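Local coordinates for computational Design of Enzyme (Synthetic construct, PDB 3TP4), which is a computationally designed protein, probably meant to carry an activated serine catalytic triad, on what appears to be a TIM-barrel scaffold of the glycosyl hydrolase 26 family, at residues G163-I168 against V210-Y215. Numbering follows the deposited sequence.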
ATOM      1  N   GLY A 163     -18.085 -17.724   5.409  1.00 45.85           N
ATOM      2  CA  GLY A 163     -16.692 -18.138   5.518  1.00 46.34           C
ATOM      3  C   GLY A 163     -15.740 -17.583   4.462  1.00 48.81           C
ATOM      4  O   GLY A 163     -14.517 -17.715   4.581  1.00 45.50           O
ATOM      5  N   THR A 164     -16.296 -16.965   3.427  1.00 50.50           N
ATOM      6  CA  THR A 164     -15.492 -16.428   2.332  1.00 48.19           C
ATOM      7  C   THR A 164     -14.574 -15.288   2.798  1.00 41.79           C
ATOM      8  O   THR A 164     -15.020 -14.346   3.443  1.00 41.56           O
ATOM      9  CB  THR A 164     -16.388 -15.919   1.182  1.00 47.38           C
ATOM     10  OG1 THR A 164     -17.242 -16.978   0.728  1.00 53.24           O
ATOM     11  CG2 THR A 164     -15.537 -15.431   0.020  1.00 48.76           C
ATOM     12  N   LEU A 165     -13.289 -15.382   2.473  1.00 37.65           N
ATOM     13  CA  LEU A 165     -12.369 -14.297   2.771  1.00 32.36           C
ATOM     14  C   LEU A 165     -12.776 -13.063   1.974  1.00 32.66           C
ATOM     15  O   LEU A 165     -13.097 -13.159   0.791  1.00 36.32           O
ATOM     16  CB  LEU A 165     -10.925 -14.687   2.427  1.00 30.27           C
ATOM     17  CG  LEU A 165     -10.289 -15.752   3.329  1.00 36.65           C
ATOM     18  CD1 LEU A 165      -9.172 -16.485   2.606  1.00 36.68           C
ATOM     19  CD2 LEU A 165      -9.786 -15.139   4.631  1.00 35.27           C
ATOM     20  N   ILE A 166     -12.753 -11.914   2.635  1.00 29.51           N
ATOM     21  CA  ILE A 166     -13.005 -10.633   1.982  1.00 31.94           C
ATOM     22  C   ILE A 166     -11.686 -10.055   1.455  1.00 29.66           C
ATOM     23  O   ILE A 166     -10.730  -9.898   2.213  1.00 30.66           O
ATOM     24  CB  ILE A 166     -13.606  -9.649   2.992  1.00 27.57           C
ATOM     25  CG1 ILE A 166     -14.897 -10.222   3.591  1.00 31.59           C
ATOM     26  CG2 ILE A 166     -13.856  -8.289   2.350  1.00 22.52           C
ATOM     27  CD1 ILE A 166     -15.412  -9.415   4.749  1.00 31.05           C
ATOM     28  N   PRO A 167     -11.621  -9.753   0.151  1.00 30.20           N
ATOM     29  CA  PRO A 167     -10.370  -9.189  -0.372  1.00 30.60           C
ATOM     30  C   PRO A 167     -10.060  -7.832   0.248  1.00 28.73           C
ATOM     31  O   PRO A 167     -10.971  -7.062   0.559  1.00 32.84           O
ATOM     32  CB  PRO A 167     -10.639  -9.063  -1.878  1.00 25.40           C
ATOM     33  CG  PRO A 167     -11.731 -10.077  -2.144  1.00 32.30           C
ATOM     34  CD  PRO A 167     -12.596 -10.032  -0.917  1.00 30.71           C
ATOM     35  N   ILE A 168      -8.775  -7.561   0.443  1.00 30.63           N
ATOM     36  CA  ILE A 168      -8.316  -6.334   1.071  1.00 25.49           C
ATOM     37  C   ILE A 168      -7.154  -5.759   0.263  1.00 27.78           C
ATOM     38  O   ILE A 168      -6.219  -6.480  -0.094  1.00 27.84           O
ATOM     39  CB  ILE A 168      -7.841  -6.594   2.523  1.00 27.77           C
ATOM     40  CG1 ILE A 168      -9.031  -6.922   3.425  1.00 31.30           C
ATOM     41  CG2 ILE A 168      -7.117  -5.378   3.088  1.00 24.85           C
ATOM     42  CD1 ILE A 168      -8.618  -7.405   4.798  1.00 36.86           C
ATOM     43  N   VAL A 210      -1.257 -15.784   3.565  1.00 31.96           N
ATOM     44  CA  VAL A 210      -2.314 -14.814   3.304  1.00 30.86           C
ATOM     45  C   VAL A 210      -2.726 -14.895   1.842  1.00 28.96           C
ATOM     46  O   VAL A 210      -1.880 -14.859   0.948  1.00 27.78           O
ATOM     47  CB  VAL A 210      -1.868 -13.375   3.642  1.00 31.34           C
ATOM     48  CG1 VAL A 210      -2.896 -12.351   3.136  1.00 29.95           C
ATOM     49  CG2 VAL A 210      -1.650 -13.236   5.133  1.00 30.26           C
ATOM     50  N   SER A 211      -4.026 -15.013   1.592  1.00 26.81           N
ATOM     51  CA  SER A 211      -4.499 -15.216   0.233  1.00 29.56           C
ATOM     52  C   SER A 211      -5.562 -14.207  -0.198  1.00 25.35           C
ATOM     53  O   SER A 211      -6.089 -14.299  -1.304  1.00 32.98           O
ATOM     54  CB  SER A 211      -5.040 -16.645   0.061  1.00 36.99           C
ATOM     55  OG  SER A 211      -6.188 -16.840   0.868  1.00 37.73           O
ATOM     56  N   ASN A 212      -5.879 -13.248   0.667  1.00 31.42           N
ATOM     57  CA  ASN A 212      -6.918 -12.262   0.342  1.00 28.52           C
ATOM     58  C   ASN A 212      -6.401 -10.819   0.306  1.00 30.73           C
ATOM     59  O   ASN A 212      -7.163  -9.877   0.524  1.00 32.59           O
ATOM     60  CB  ASN A 212      -8.147 -12.396   1.275  1.00 26.51           C
ATOM     61  CG  ASN A 212      -7.791 -12.225   2.748  1.00 33.57           C
ATOM     62  OD1 ASN A 212      -6.755 -12.703   3.202  1.00 33.78           O
ATOM     63  ND2 ASN A 212      -8.648 -11.533   3.496  1.00 32.42           N
ATOM     64  N   PHE A 213      -5.106 -10.658   0.021  1.00 31.71           N
ATOM     65  CA  PHE A 213      -4.510  -9.336  -0.154  1.00 25.02           C
ATOM     66  C   PHE A 213      -4.184  -9.002  -1.620  1.00 27.86           C
ATOM     67  O   PHE A 213      -3.681  -9.842  -2.387  1.00 26.08           O
ATOM     68  CB  PHE A 213      -3.212  -9.189   0.650  1.00 24.07           C
ATOM     69  CG  PHE A 213      -3.406  -8.851   2.101  1.00 24.77           C
ATOM     70  CD1 PHE A 213      -4.665  -8.757   2.649  1.00 28.44           C
ATOM     71  CD2 PHE A 213      -2.307  -8.617   2.915  1.00 26.00           C
ATOM     72  CE1 PHE A 213      -4.830  -8.443   3.982  1.00 28.50           C
ATOM     73  CE2 PHE A 213      -2.465  -8.308   4.245  1.00 27.38           C
ATOM     74  CZ  PHE A 213      -3.732  -8.219   4.782  1.00 30.42           C
ATOM     75  N   LEU A 214      -4.472  -7.756  -1.982  1.00 22.75           N
ATOM     76  CA  LEU A 214      -3.869  -7.102  -3.134  1.00 24.22           C
ATOM     77  C   LEU A 214      -2.891  -6.092  -2.534  1.00 25.44           C
ATOM     78  O   LEU A 214      -3.155  -5.531  -1.475  1.00 26.27           O
ATOM     79  CB  LEU A 214      -4.929  -6.385  -3.973  1.00 22.19           C
ATOM     80  CG  LEU A 214      -5.987  -7.298  -4.598  1.00 23.01           C
ATOM     81  CD1 LEU A 214      -7.035  -6.504  -5.394  1.00 23.14           C
ATOM     82  CD2 LEU A 214      -5.322  -8.371  -5.491  1.00 20.20           C
ATOM     83  N   TYR A 215      -1.758  -5.879  -3.189  1.00 25.50           N
ATOM     84  CA  TYR A 215      -0.690  -5.088  -2.589  1.00 23.94           C
ATOM     85  C   TYR A 215      -0.558  -3.723  -3.236  1.00 28.02           C
ATOM     86  O   TYR A 215      -0.327  -3.616  -4.432  1.00 24.15           O
ATOM     87  CB  TYR A 215       0.636  -5.861  -2.622  1.00 21.25           C
ATOM     88  CG  TYR A 215       0.615  -7.038  -1.675  1.00 21.50           C
ATOM     89  CD1 TYR A 215       0.213  -8.303  -2.110  1.00 23.22           C
ATOM     90  CD2 TYR A 215       0.956  -6.878  -0.342  1.00 25.65           C
ATOM     91  CE1 TYR A 215       0.178  -9.379  -1.246  1.00 24.43           C
ATOM     92  CE2 TYR A 215       0.919  -7.947   0.536  1.00 27.64           C
ATOM     93  CZ  TYR A 215       0.533  -9.191   0.077  1.00 27.35           C
ATOM     94  OH  TYR A 215       0.498 -10.243   0.955  1.00 25.34           O
TER
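Asn-212 meets Leu-165, Ile-166 and Ile-168 where two neighbouring parallel strands of the barrel begin. Asn-212 CB lies 3.7 Å from Ile-166 O and 3.8 Å from Leu-165 CB. CG follows, set between the backbone N and the carbonyl carbon (chi1 59°), which places it alongside the same two atoms, Leu-165 CB and Ile-166 O. OD1 of Asn-212 lies 4.1 Å from Leu-165 CD2. That methyl also packs against Asn-212 ND2 and CG, and the two side chains cross at about a right angle. At the tip, Asn-212 ND2 donates to Ile-166 O at 2.9 Å. The acceptor lies close to the amide plane of Asn-212, but the donor sits above the carbonyl plane of Ile-166, 40° out of it. ND2 also bonds to Ala-155 O in helix 141-157.

The backbone takes over from there. Ile-168 N donates to Asn-212 O at 2.8 Å, and Leu-214 N donates to Ile-168 O at 2.9 Å. These two bonds bracket Phe-213, which pairs with Ile-168 as a parallel bridge. The side chains of this pair run side by side, with Ile-168 CB 3.8 Å from Phe-213 CE1. Phe-170 stacks on the same ring, and helix 141-157 packs against it through Ile-151 and Ala-155.

The buried carboxamide thus extends the strand pairing by one side-chain bond. Its two N-H partners tie the loop before strand 168-174 and the end of helix 141-157 to the start of strand 213-217.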